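Side-chain contacts in acyl-coenzyme A oxidase 3 (Yarrowia lipolytica, PDB 5YS9), which oxidises acyl-CoA esters to trans-2-enoyl-CoA with FAD and molecular oxygen, giving hydrogen peroxide in peroxisomal fatty acid beta-oxidation: residues A[40-43]-A[44-48]; A[97-100]-A[101-105]; A[373-376]-A[377-380]; A[561-564]-A[565-569]; A[572-576]-A[577-581]. All coordinates share one frame; numbering follows the deposited sequence.

Contact 1 of 5, residues A[40-43]-A[44-48]; sequences DMTE and FLHGG
Glu43 and Gly48 meet where helix 38-46 ends: Gly48 N donates to Glu43 O (2.8 Å, 158° at the hydrogen), a bond one residue longer than those of the helix before it. Gly47, the first residue to leave the helical conformation, has a positive phi of 67°, and the chain folds back over the last turn in a Schellman motif. Upstream, the amides of Phe44 and Leu45 are spent on Asp40 O and Met41 O, in the i to i+4 pattern, and His46 N donates to Thr42 O at 3.1 Å. That same carbonyl oxygen also lies close to the His46 imidazole, at its edge and near the ring plane, 3.5 Å from CD2. One turn apart, the Thr42 and His46 side chains touch at CG2 and CD2 (4.0 Å). With Thr42 CG2 anti to its own backbone N, OG1 is turned the other way, within hydrogen-bonding reach of both Ala636 O and Ile38 O, which must share its one proton. The Glu43 side chain runs extended past the glycine, its CG 3.7 Å from Gly48 C, and carries OE2 to a salt bridge with Lys575; OE1 has a long, weak ion pair with Lys39. The carbonyls released at the end of the helix find side-chain donors, Leu45 O taking Lys366 NZ and His46 O taking Asn51 ND2. Gly48 N, Leu45 O and His46 O are thus paired inside the protein, and the buried Glu43 carboxylate has its counter-charge in Lys575, which probably favours its ionised form.

Contact 2 of 5, residues A[97-100]-A[101-105]; sequences KKDT and EKEAL
Thr100 turns OG1 into the space between its own backbone N and carbonyl carbon (chi1 70°), which aims the hydroxyl at the first turn of helix 101-111, while Glu103 sets CG anti to its carbonyl carbon (chi1 -73°) and runs back across the threonine. OG1 then accepts from Glu103 N at 3.2 Å, and Thr100 N donates to Glu103 OE1 at 2.7 Å, nearly straight at 169° and on the anti lone pair of that oxygen. A weak, long bond from Thr100 OG1 to the same OE1 joins the two arms. These reciprocal bonds make a capping box, with Thr100 as N-cap, opening the helix on the protein surface. Two carbon-oxygen contacts accompany the bonds: Glu103 CG lies 3.3 Å from Thr100 OG1, and CG2 of the threonine sits 3.5 Å from Glu103 OE1. Asp99 comes in across the glutamate, OD1 against Glu103 CB and OD2 against Ala104 CA, its carboxylate plane turned 60° from that of the glutamate. The two acids stand 3.9 Å apart (Asp99 OD1 to Glu103 OE1), a proximity probably eased by Arg107, which forms a salt bridge with Asp99 OD2, and by Arg57, which does so with Glu103 OE2.

Contact 3 of 5, residues A[373-376]-A[377-380]; sequences QIQY and DQTT
Tyr376 and Thr380 meet one turn apart on helix 349-385, a long alpha-helix of the C-alpha1 region whose inner side packs against helices 300-330 and 391-428. With CG anti to its backbone N (chi1 174°), the tyrosine leans its ring toward the next turn, and Thr380 OG1 settles over one face, 3.5 Å from CZ and offset toward the rim. The hydroxyl is also joined to Tyr376 O by a weak bond. At the edge of the same ring, near its plane, stands Asp377 OD1, 3.4 Å from Tyr376 CD2. The aspartate has a second neighbour in Gln373: a bend at chi2 (62°) turns the end of the glutamine chain toward the following turn and brings NE2 up to the carboxylate, where it donates weakly to Asp377 OD2, the amide and carboxylate planes 68° apart. On another side, Gln378 extends beyond CG and rests OE1 against Ile374 CG2 and NE2 against Gln375 CG, both at 3.8 Å, with the two glutamine amides nearly parallel. Thr379 bonds back to the preceding turn with both backbone and side chain. Gln375 O is gripped twice as a result, by Thr379 N at 3.1 Å and by Thr379 OG1 at 2.9 Å, from opposite faces of its carbonyl plane.

Contact 4 of 5, residues A[561-564]-A[565-569]; sequences HLVT and AFYER
Residues 561-564 and 565-569 are consecutive turns of helix 547-573, with CA atoms of Val563 and Phe566 5.4 Å apart. Regular backbone bonds tie them: Ala565 N reaches His561 O at 2.8 Å, Phe566 N reaches Leu562 O, Tyr567 N donates to Val563 O in a long but straight bond (3.3 Å, 179°), and Glu568 N meets Thr564 O at 2.9 Å. Val563 and Tyr567 lie side by side, pointing the same way. Val563 CG1, anti to its backbone N, touches one side of the phenol ring at CE2 (3.9 Å) and CD2, while the Val563 carbonyl oxygen sits 3.3 Å from Tyr567 CD2, at an oblique angle to the ring. This pair faces the interior of the all-helical C-terminal part of the acyl-CoA oxidase, where helices 507-534 and 579-596 cover it: Trp514 and Thr590 touch the valine, while Leu510, Ile511 and Ala586 pack on the tyrosine. The phenol OH is buried yet satisfied, hydrogen-bonded to Asn587 of helix 579-596. Phe566 leaves the helix in another direction, toward Tyr363 and Ala364 of helix 349-385, and its CB stays against Leu562 O. Around the more exposed side, Thr564 and Glu568 also run alongside each other. The glutamate bends at chi2 (131°) and folds its carboxylate back over the threonine methyl, CG2 lying 3.2 Å from OE1 and 3.3 Å from OE2, a contact of methyl with both oxygens. Thr564 OG1 points away from it, in a weak hydrogen bond to Lys560 O.

Contact 5 of 5, residues A[572-576]-A[577-581]; sequences ASAKA and DVKPY
Lys579 folds back over the turn that precedes its helix, and its side chain meets residues 574-576 through CB and CE. CB lies against two carbonyl oxygens, 3.5 Å from Lys575 O and 3.8 Å from Ala576 O. Because CG is anti to the backbone N (chi1 173°), the chain then heads back toward Ala574; the bend at chi3 (-78°) brings CE to 3.7 Å from Ala574 O and, more loosely, to the methyl CB of Ala574. At CE the contact with residues 574-576 ends, one atom short of the NZ tip. Lys575 O is the main acceptor of the turn, taking weak bonds from Val578 N and from Lys579 N, the latter strongly bent at 129°. Lys579 N is further shared, weakly, with Ala576 O, and Pro580, which has no amide hydrogen to offer, sets CD 3.3 Å from that same oxygen. Val578 CG2 presses on Lys575 O at 3.3 Å, and the valine side chain faces Met41 and Asp40 of helix 38-46. The Lys575 chain runs extended in another direction, its NZ held by Glu43, which sets the loop against that same helix. With its bent and weak bonds, the segment is a short loop joining consecutive helices of the C-terminal helical region, 547-573 and 579-596, with proline in the first turn of the second helix.

Overall arrangement
Contacts 1 and 4 are buried, whereas contacts 2, 3 and 5 lie at the surface. Contacts 4 and 5 share helix 547-573, its second half and its exit; contact 1, from the N-terminal region, packs on both, through Phe44 against Arg569 and Ser573 and through the salt bridge between Glu43 and Lys575. Contact 3 joins the group where Ile374 meets Arg569, while contact 2 touches none of the others, about 7 Å from contacts 1 and 3 at the nearest atoms. Mid-helix contacts 3 and 4 differ in chemistry, polar side chains against apolar packing; contacts 1, 2 and 5 terminate or start helices by Schellman motif, capping box and weakly bonded turn.

Contact 1 of 5, residues A[40-43]-A[44-48]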
loop_
_atom_site.group_PDB
_atom_site.type_symbol
_atom_site.label_atom_id
_atom_site.label_comp_id
_atom_site.label_asym_id
_atom_site.label_seq_id
_atom_site.Cartn_x
_atom_site.Cartn_y
_atom_site.Cartn_z
ATOM N N ASP A 40 -29.330 -2.180 16.925
ATOM C CA ASP A 40 -28.998 -0.950 17.666
ATOM C C ASP A 40 -27.575 -0.446 17.416
ATOM O O ASP A 40 -27.312 0.755 17.525
ATOM C CB ASP A 40 -29.231 -1.123 19.158
ATOM C CG ASP A 40 -30.692 -1.325 19.511
ATOM O OD1 ASP A 40 -31.599 -0.918 18.742
ATOM O OD2 ASP A 40 -30.925 -1.889 20.602
ATOM N N MET A 41 -26.651 -1.351 17.097
ATOM C CA MET A 41 -25.311 -0.945 16.710
ATOM C C MET A 41 -25.319 -0.286 15.306
ATOM O O MET A 41 -24.644 0.707 15.080
ATOM C CB MET A 41 -24.376 -2.161 16.772
ATOM C CG MET A 41 -22.899 -1.832 16.732
ATOM S SD MET A 41 -22.469 -0.763 18.098
ATOM C CE MET A 41 -21.762 -1.932 19.253
ATOM N N THR A 42 -26.135 -0.811 14.399
ATOM C CA THR A 42 -26.327 -0.237 13.093
ATOM C C THR A 42 -26.962 1.152 13.180
ATOM O O THR A 42 -26.557 2.056 12.422
ATOM C CB THR A 42 -27.179 -1.152 12.194
ATOM O OG1 THR A 42 -26.691 -2.494 12.296
ATOM C CG2 THR A 42 -27.097 -0.719 10.788
ATOM N N GLU A 43 -27.924 1.333 14.094
ATOM C CA GLU A 43 -28.501 2.695 14.382
ATOM C C GLU A 43 -27.481 3.716 14.911
ATOM O O GLU A 43 -27.477 4.884 14.490
ATOM C CB GLU A 43 -29.704 2.625 15.338
ATOM C CG GLU A 43 -31.029 2.350 14.628
ATOM C CD GLU A 43 -32.133 1.930 15.571
ATOM O OE1 GLU A 43 -32.994 1.124 15.131
ATOM O OE2 GLU A 43 -32.109 2.392 16.741
ATOM N N PHE A 44 -26.599 3.284 15.803
ATOM C CA PHE A 44 -25.526 4.165 16.208
ATOM C C PHE A 44 -24.606 4.583 15.034
ATOM O O PHE A 44 -24.261 5.734 14.922
ATOM C CB PHE A 44 -24.705 3.542 17.334
ATOM C CG PHE A 44 -23.530 4.387 17.747
ATOM C CD1 PHE A 44 -23.733 5.574 18.416
ATOM C CD2 PHE A 44 -22.233 4.034 17.388
ATOM C CE1 PHE A 44 -22.659 6.364 18.772
ATOM C CE2 PHE A 44 -21.160 4.818 17.749
ATOM C CZ PHE A 44 -21.375 5.989 18.443
ATOM N N LEU A 45 -24.198 3.644 14.179
ATOM C CA LEU A 45 -23.296 3.976 13.062
ATOM C C LEU A 45 -23.898 4.952 12.088
ATOM O O LEU A 45 -23.198 5.825 11.584
ATOM C CB LEU A 45 -22.846 2.726 12.319
ATOM C CG LEU A 45 -21.853 1.886 13.094
ATOM C CD1 LEU A 45 -21.752 0.482 12.526
ATOM C CD2 LEU A 45 -20.497 2.562 13.105
ATOM N N HIS A 46 -25.187 4.812 11.821
ATOM C CA HIS A 46 -25.835 5.626 10.799
ATOM C C HIS A 46 -26.797 6.681 11.370
ATOM O O HIS A 46 -27.578 7.247 10.613
ATOM C CB HIS A 46 -26.558 4.699 9.848
ATOM C CG HIS A 46 -25.633 3.838 9.073
ATOM N ND1 HIS A 46 -24.782 4.353 8.116
ATOM C CD2 HIS A 46 -25.400 2.502 9.120
ATOM C CE1 HIS A 46 -24.105 3.363 7.568
ATOM N NE2 HIS A 46 -24.442 2.238 8.176
ATOM N N GLY A 47 -26.748 6.932 12.686
ATOM C CA GLY A 47 -27.521 8.009 13.317
ATOM C C GLY A 47 -29.023 7.838 13.323
ATOM O O GLY A 47 -29.748 8.736 12.985
ATOM N N GLY A 48 -29.489 6.653 13.665
ATOM C CA GLY A 48 -30.885 6.413 13.910
ATOM C C GLY A 48 -31.586 5.525 12.911
ATOM O O GLY A 48 -31.028 5.137 11.869
#

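Contact 2 of 5, residues A[97-100]-A[101-105]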
loop_
_atom_site.group_PDB
_atom_site.type_symbol
_atom_site.label_atom_id
_atom_site.label_comp_id
_atom_site.label_asym_id
_atom_site.label_seq_id
_atom_site.Cartn_x
_atom_site.Cartn_y
_atom_site.Cartn_z
ATOM N N LYS A 97 -34.500 11.325 -11.298
ATOM C CA LYS A 97 -35.805 11.928 -11.228
ATOM C C LYS A 97 -36.281 11.967 -9.783
ATOM O O LYS A 97 -36.682 13.025 -9.317
ATOM C CB LYS A 97 -36.812 11.168 -12.099
ATOM C CG LYS A 97 -38.044 11.983 -12.476
ATOM C CD LYS A 97 -39.276 11.087 -12.564
ATOM C CE LYS A 97 -40.515 11.840 -13.040
ATOM N NZ LYS A 97 -41.674 10.915 -13.141
ATOM N N LYS A 98 -36.334 10.786 -9.170
ATOM C CA LYS A 98 -36.808 10.490 -7.805
ATOM C C LYS A 98 -36.061 10.937 -6.526
ATOM O O LYS A 98 -36.681 11.273 -5.535
ATOM C CB LYS A 98 -37.131 8.992 -7.699
ATOM C CG LYS A 98 -36.363 8.095 -8.665
ATOM C CD LYS A 98 -37.010 6.724 -8.835
ATOM C CE LYS A 98 -36.440 5.690 -7.872
ATOM N NZ LYS A 98 -37.380 4.559 -7.611
ATOM N N ASP A 99 -34.742 10.864 -6.547
ATOM C CA ASP A 99 -33.841 11.021 -5.373
ATOM C C ASP A 99 -33.759 12.457 -4.847
ATOM O O ASP A 99 -33.614 13.386 -5.634
ATOM C CB ASP A 99 -32.386 10.686 -5.752
ATOM C CG ASP A 99 -32.050 9.209 -5.702
ATOM O OD1 ASP A 99 -32.791 8.389 -5.132
ATOM O OD2 ASP A 99 -30.972 8.843 -6.227
ATOM N N THR A 100 -33.739 12.621 -3.528
ATOM C CA THR A 100 -33.338 13.873 -2.882
ATOM C C THR A 100 -31.802 13.978 -2.901
ATOM O O THR A 100 -31.143 12.998 -3.143
ATOM C CB THR A 100 -33.832 13.918 -1.438
ATOM O OG1 THR A 100 -33.095 12.975 -0.657
ATOM C CG2 THR A 100 -35.366 13.592 -1.353
ATOM N N GLU A 101 -31.241 15.162 -2.675
ATOM C CA GLU A 101 -29.787 15.351 -2.588
ATOM C C GLU A 101 -29.143 14.337 -1.606
ATOM O O GLU A 101 -28.115 13.757 -1.885
ATOM C CB GLU A 101 -29.471 16.821 -2.169
ATOM C CG GLU A 101 -27.979 17.205 -1.984
ATOM C CD GLU A 101 -27.751 18.602 -1.348
ATOM O OE1 GLU A 101 -28.411 19.586 -1.760
ATOM O OE2 GLU A 101 -26.892 18.729 -0.434
ATOM N N LYS A 102 -29.754 14.146 -0.454
ATOM C CA LYS A 102 -29.221 13.248 0.564
ATOM C C LYS A 102 -29.207 11.795 0.029
ATOM O O LYS A 102 -28.260 11.031 0.242
ATOM C CB LYS A 102 -30.058 13.339 1.864
ATOM C CG LYS A 102 -29.464 12.617 3.064
ATOM C CD LYS A 102 -30.428 12.552 4.241
ATOM C CE LYS A 102 -29.682 12.373 5.576
ATOM N NZ LYS A 102 -30.465 11.591 6.588
ATOM N N GLU A 103 -30.273 11.428 -0.659
ATOM C CA GLU A 103 -30.373 10.093 -1.176
ATOM C C GLU A 103 -29.322 9.849 -2.242
ATOM O O GLU A 103 -28.677 8.806 -2.251
ATOM C CB GLU A 103 -31.758 9.860 -1.750
ATOM C CG GLU A 103 -32.818 9.713 -0.687
ATOM C CD GLU A 103 -34.191 9.611 -1.275
ATOM O OE1 GLU A 103 -34.512 10.331 -2.236
ATOM O OE2 GLU A 103 -34.950 8.804 -0.756
ATOM N N ALA A 104 -29.182 10.831 -3.126
ATOM C CA ALA A 104 -28.287 10.773 -4.265
ATOM C C ALA A 104 -26.823 10.712 -3.801
ATOM O O ALA A 104 -26.064 9.861 -4.248
ATOM C CB ALA A 104 -28.535 11.956 -5.186
ATOM N N LEU A 105 -26.434 11.559 -2.871
ATOM C CA LEU A 105 -25.072 11.485 -2.321
ATOM C C LEU A 105 -24.753 10.087 -1.728
ATOM O O LEU A 105 -23.685 9.525 -1.976
ATOM C CB LEU A 105 -24.855 12.566 -1.257
ATOM C CG LEU A 105 -23.448 12.603 -0.624
ATOM C CD1 LEU A 105 -22.395 12.913 -1.692
ATOM C CD2 LEU A 105 -23.360 13.602 0.519
#

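Contact 3 of 5, residues A[373-376]-A[377-380]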
loop_
_atom_site.group_PDB
_atom_site.type_symbol
_atom_site.label_atom_id
_atom_site.label_comp_id
_atom_site.label_asym_id
_atom_site.label_seq_id
_atom_site.Cartn_x
_atom_site.Cartn_y
_atom_site.Cartn_z
ATOM N N GLN A 373 -20.361 16.945 10.447
ATOM C CA GLN A 373 -21.588 17.362 9.754
ATOM C C GLN A 373 -22.568 18.025 10.741
ATOM O O GLN A 373 -23.225 19.004 10.394
ATOM C CB GLN A 373 -22.246 16.187 9.008
ATOM C CG GLN A 373 -23.515 16.514 8.206
ATOM C CD GLN A 373 -23.328 17.532 7.055
ATOM O OE1 GLN A 373 -22.312 17.545 6.334
ATOM N NE2 GLN A 373 -24.342 18.378 6.866
ATOM N N ILE A 374 -22.641 17.485 11.950
ATOM C CA ILE A 374 -23.485 18.013 13.014
ATOM C C ILE A 374 -22.934 19.356 13.517
ATOM O O ILE A 374 -23.679 20.314 13.562
ATOM C CB ILE A 374 -23.635 17.015 14.190
ATOM C CG1 ILE A 374 -24.335 15.709 13.741
ATOM C CG2 ILE A 374 -24.406 17.649 15.346
ATOM C CD1 ILE A 374 -23.969 14.505 14.598
ATOM N N GLN A 375 -21.641 19.452 13.837
ATOM C CA GLN A 375 -21.086 20.754 14.255
ATOM C C GLN A 375 -21.285 21.809 13.157
ATOM O O GLN A 375 -21.755 22.915 13.439
ATOM C CB GLN A 375 -19.633 20.672 14.717
ATOM C CG GLN A 375 -19.527 20.430 16.213
ATOM C CD GLN A 375 -18.142 19.978 16.646
ATOM O OE1 GLN A 375 -17.125 20.450 16.126
ATOM N NE2 GLN A 375 -18.094 19.050 17.593
ATOM N N TYR A 376 -20.998 21.446 11.909
ATOM C CA TYR A 376 -21.317 22.325 10.801
ATOM C C TYR A 376 -22.809 22.747 10.754
ATOM O O TYR A 376 -23.087 23.912 10.535
ATOM C CB TYR A 376 -20.872 21.720 9.469
ATOM C CG TYR A 376 -21.323 22.534 8.275
ATOM C CD1 TYR A 376 -20.606 23.653 7.849
ATOM C CD2 TYR A 376 -22.504 22.216 7.600
ATOM C CE1 TYR A 376 -21.043 24.410 6.766
ATOM C CE2 TYR A 376 -22.955 22.964 6.523
ATOM C CZ TYR A 376 -22.225 24.055 6.104
ATOM O OH TYR A 376 -22.683 24.796 5.034
ATOM N N ASP A 377 -23.758 21.828 10.953
ATOM C CA ASP A 377 -25.197 22.185 10.887
ATOM C C ASP A 377 -25.631 23.145 12.011
ATOM O O ASP A 377 -26.314 24.125 11.737
ATOM C CB ASP A 377 -26.118 20.945 10.824
ATOM C CG ASP A 377 -25.959 20.158 9.512
ATOM O OD1 ASP A 377 -25.404 20.679 8.527
ATOM O OD2 ASP A 377 -26.363 18.997 9.459
ATOM N N GLN A 378 -25.194 22.897 13.243
ATOM C CA GLN A 378 -25.566 23.767 14.382
ATOM C C GLN A 378 -24.925 25.169 14.222
ATOM O O GLN A 378 -25.504 26.171 14.644
ATOM C CB GLN A 378 -25.268 23.155 15.793
ATOM C CG GLN A 378 -24.222 22.069 15.855
ATOM C CD GLN A 378 -24.170 21.272 17.146
ATOM O OE1 GLN A 378 -25.174 20.666 17.542
ATOM N NE2 GLN A 378 -22.963 21.175 17.752
ATOM N N THR A 379 -23.753 25.226 13.587
ATOM C CA THR A 379 -23.034 26.463 13.393
ATOM C C THR A 379 -23.678 27.285 12.281
ATOM O O THR A 379 -23.732 28.499 12.387
ATOM C CB THR A 379 -21.547 26.169 13.151
ATOM O OG1 THR A 379 -21.029 25.573 14.334
ATOM C CG2 THR A 379 -20.751 27.414 12.867
ATOM N N THR A 380 -24.184 26.631 11.241
ATOM C CA THR A 380 -24.908 27.318 10.177
ATOM C C THR A 380 -26.259 27.814 10.707
ATOM O O THR A 380 -26.667 28.937 10.399
ATOM C CB THR A 380 -25.069 26.409 8.926
ATOM O OG1 THR A 380 -23.789 26.261 8.313
ATOM C CG2 THR A 380 -26.061 26.991 7.875
#

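Contact 4 of 5, residues A[561-564]-A[565-569]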
loop_
_atom_site.group_PDB
_atom_site.type_symbol
_atom_site.label_atom_id
_atom_site.label_comp_id
_atom_site.label_asym_id
_atom_site.label_seq_id
_atom_site.Cartn_x
_atom_site.Cartn_y
_atom_site.Cartn_z
ATOM N N HIS A 561 -8.778 14.727 17.667
ATOM C CA HIS A 561 -10.158 14.908 17.179
ATOM C C HIS A 561 -10.967 13.591 16.952
ATOM O O HIS A 561 -12.148 13.521 17.297
ATOM C CB HIS A 561 -10.225 15.865 15.955
ATOM C CG HIS A 561 -11.571 16.498 15.794
ATOM N ND1 HIS A 561 -12.123 17.322 16.757
ATOM C CD2 HIS A 561 -12.510 16.368 14.826
ATOM C CE1 HIS A 561 -13.335 17.690 16.374
ATOM N NE2 HIS A 561 -13.592 17.128 15.205
ATOM N N LEU A 562 -10.336 12.560 16.382
ATOM C CA LEU A 562 -10.942 11.199 16.255
ATOM C C LEU A 562 -11.360 10.608 17.596
ATOM O O LEU A 562 -12.423 10.056 17.715
ATOM C CB LEU A 562 -9.954 10.212 15.571
ATOM C CG LEU A 562 -9.742 10.415 14.060
ATOM C CD1 LEU A 562 -8.391 9.923 13.586
ATOM C CD2 LEU A 562 -10.865 9.734 13.301
ATOM N N VAL A 563 -10.483 10.724 18.590
ATOM C CA VAL A 563 -10.737 10.280 19.963
ATOM C C VAL A 563 -11.951 11.030 20.544
ATOM O O VAL A 563 -12.894 10.449 21.063
ATOM C CB VAL A 563 -9.474 10.557 20.829
ATOM C CG1 VAL A 563 -9.751 10.381 22.325
ATOM C CG2 VAL A 563 -8.299 9.690 20.371
ATOM N N THR A 564 -11.913 12.345 20.448
ATOM C CA THR A 564 -12.972 13.181 20.977
ATOM C C THR A 564 -14.305 12.876 20.326
ATOM O O THR A 564 -15.293 12.624 21.019
ATOM C CB THR A 564 -12.547 14.647 20.870
ATOM O OG1 THR A 564 -11.641 14.858 21.941
ATOM C CG2 THR A 564 -13.674 15.594 21.014
ATOM N N ALA A 565 -14.322 12.832 19.002
ATOM C CA ALA A 565 -15.573 12.572 18.288
ATOM C C ALA A 565 -16.164 11.204 18.592
ATOM O O ALA A 565 -17.390 11.084 18.717
ATOM C CB ALA A 565 -15.392 12.760 16.801
ATOM N N PHE A 566 -15.318 10.181 18.750
ATOM C CA PHE A 566 -15.834 8.868 19.143
ATOM C C PHE A 566 -16.605 8.936 20.484
ATOM O O PHE A 566 -17.779 8.581 20.557
ATOM C CB PHE A 566 -14.684 7.839 19.209
ATOM C CG PHE A 566 -15.086 6.398 18.914
ATOM C CD1 PHE A 566 -16.415 5.953 18.945
ATOM C CD2 PHE A 566 -14.095 5.461 18.656
ATOM C CE1 PHE A 566 -16.731 4.610 18.706
ATOM C CE2 PHE A 566 -14.409 4.116 18.416
ATOM C CZ PHE A 566 -15.718 3.695 18.453
ATOM N N TYR A 567 -15.951 9.443 21.526
ATOM C CA TYR A 567 -16.574 9.556 22.872
ATOM C C TYR A 567 -17.819 10.459 22.917
ATOM O O TYR A 567 -18.862 10.059 23.457
ATOM C CB TYR A 567 -15.522 9.997 23.889
ATOM C CG TYR A 567 -14.490 8.921 24.209
ATOM C CD1 TYR A 567 -14.882 7.644 24.607
ATOM C CD2 TYR A 567 -13.106 9.179 24.135
ATOM C CE1 TYR A 567 -13.943 6.660 24.923
ATOM C CE2 TYR A 567 -12.154 8.195 24.458
ATOM C CZ TYR A 567 -12.588 6.941 24.842
ATOM O OH TYR A 567 -11.687 5.967 25.190
ATOM N N GLU A 568 -17.718 11.631 22.278
ATOM C CA GLU A 568 -18.831 12.601 22.210
ATOM C C GLU A 568 -20.067 12.012 21.580
ATOM O O GLU A 568 -21.177 12.292 22.020
ATOM C CB GLU A 568 -18.444 13.909 21.462
ATOM C CG GLU A 568 -18.274 15.156 22.351
ATOM C CD GLU A 568 -16.978 15.962 22.113
ATOM O OE1 GLU A 568 -16.122 15.964 23.040
ATOM O OE2 GLU A 568 -16.810 16.602 21.029
ATOM N N ARG A 569 -19.889 11.213 20.536
ATOM C CA ARG A 569 -21.028 10.641 19.795
ATOM C C ARG A 569 -21.647 9.485 20.576
ATOM O O ARG A 569 -22.849 9.271 20.492
ATOM C CB ARG A 569 -20.625 10.165 18.371
ATOM C CG ARG A 569 -20.200 11.246 17.359
ATOM C CD ARG A 569 -21.287 12.236 16.920
ATOM N NE ARG A 569 -22.593 11.614 16.684
ATOM C CZ ARG A 569 -23.765 12.031 17.177
ATOM N NH1 ARG A 569 -23.875 13.125 17.930
ATOM N NH2 ARG A 569 -24.860 11.342 16.886
#

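Contact 5 of 5, residues A[572-576]-A[577-581]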
loop_
_atom_site.group_PDB
_atom_site.type_symbol
_atom_site.label_atom_id
_atom_site.label_comp_id
_atom_site.label_asym_id
_atom_site.label_seq_id
_atom_site.Cartn_x
_atom_site.Cartn_y
_atom_site.Cartn_z
ATOM N N ALA A 572 -23.547 11.203 23.340
ATOM C CA ALA A 572 -24.723 11.882 22.785
ATOM C C ALA A 572 -25.814 10.975 22.233
ATOM O O ALA A 572 -26.971 11.315 22.364
ATOM C CB ALA A 572 -24.309 12.865 21.696
ATOM N N SER A 573 -25.474 9.858 21.588
ATOM C CA SER A 573 -26.461 9.115 20.766
ATOM C C SER A 573 -26.572 7.594 20.944
ATOM O O SER A 573 -27.437 6.981 20.346
ATOM C CB SER A 573 -26.188 9.389 19.287
ATOM O OG SER A 573 -24.962 8.793 18.916
ATOM N N ALA A 574 -25.723 6.991 21.756
ATOM C CA ALA A 574 -25.723 5.541 21.926
ATOM C C ALA A 574 -26.764 5.030 22.949
ATOM O O ALA A 574 -26.726 5.370 24.157
ATOM C CB ALA A 574 -24.325 5.092 22.333
ATOM N N LYS A 575 -27.666 4.171 22.474
ATOM C CA LYS A 575 -28.594 3.454 23.355
ATOM C C LYS A 575 -27.842 2.618 24.394
ATOM O O LYS A 575 -26.705 2.194 24.167
ATOM C CB LYS A 575 -29.516 2.552 22.545
ATOM C CG LYS A 575 -30.580 3.295 21.799
ATOM C CD LYS A 575 -31.364 2.323 20.967
ATOM C CE LYS A 575 -32.514 3.057 20.311
ATOM N NZ LYS A 575 -33.379 2.140 19.513
ATOM N N ALA A 576 -28.508 2.365 25.514
ATOM C CA ALA A 576 -27.869 1.783 26.680
ATOM C C ALA A 576 -27.313 0.398 26.396
ATOM O O ALA A 576 -26.261 0.078 26.956
ATOM C CB ALA A 576 -28.839 1.735 27.880
ATOM N N ASP A 577 -28.003 -0.409 25.571
ATOM C CA ASP A 577 -27.607 -1.824 25.359
ATOM C C ASP A 577 -26.316 -2.013 24.519
ATOM O O ASP A 577 -25.608 -3.037 24.661
ATOM C CB ASP A 577 -28.763 -2.726 24.872
ATOM C CG ASP A 577 -29.457 -2.221 23.622
ATOM O OD1 ASP A 577 -28.862 -1.504 22.791
ATOM O OD2 ASP A 577 -30.644 -2.564 23.472
ATOM N N VAL A 578 -25.976 -0.997 23.726
ATOM C CA VAL A 578 -24.744 -1.011 22.959
ATOM C C VAL A 578 -23.633 -0.212 23.607
ATOM O O VAL A 578 -22.471 -0.488 23.326
ATOM C CB VAL A 578 -24.952 -0.545 21.502
ATOM C CG1 VAL A 578 -25.635 -1.640 20.691
ATOM C CG2 VAL A 578 -25.731 0.763 21.404
ATOM N N LYS A 579 -23.973 0.745 24.485
ATOM C CA LYS A 579 -23.021 1.742 24.965
ATOM C C LYS A 579 -21.730 1.115 25.531
ATOM O O LYS A 579 -20.618 1.533 25.120
ATOM C CB LYS A 579 -23.689 2.725 25.956
ATOM C CG LYS A 579 -22.741 3.712 26.650
ATOM C CD LYS A 579 -23.470 4.790 27.453
ATOM C CE LYS A 579 -24.036 5.910 26.570
ATOM N NZ LYS A 579 -24.327 7.169 27.324
ATOM N N PRO A 580 -21.853 0.088 26.431
ATOM C CA PRO A 580 -20.593 -0.471 26.999
ATOM C C PRO A 580 -19.670 -1.083 25.960
ATOM O O PRO A 580 -18.453 -1.047 26.147
ATOM C CB PRO A 580 -21.043 -1.524 28.012
ATOM C CG PRO A 580 -22.512 -1.364 28.139
ATOM C CD PRO A 580 -23.046 -0.574 26.983
ATOM N N TYR A 581 -20.249 -1.632 24.892
ATOM C CA TYR A 581 -19.467 -2.303 23.812
ATOM C C TYR A 581 -18.796 -1.258 22.923
ATOM O O TYR A 581 -17.652 -1.439 22.515
ATOM C CB TYR A 581 -20.332 -3.311 23.036
ATOM C CG TYR A 581 -20.990 -4.280 24.017
ATOM C CD1 TYR A 581 -20.258 -5.335 24.606
ATOM C CD2 TYR A 581 -22.322 -4.101 24.415
ATOM C CE1 TYR A 581 -20.840 -6.168 25.547
ATOM C CE2 TYR A 581 -22.921 -4.951 25.348
ATOM C CZ TYR A 581 -22.183 -5.956 25.906
ATOM O OH TYR A 581 -22.796 -6.748 26.810
#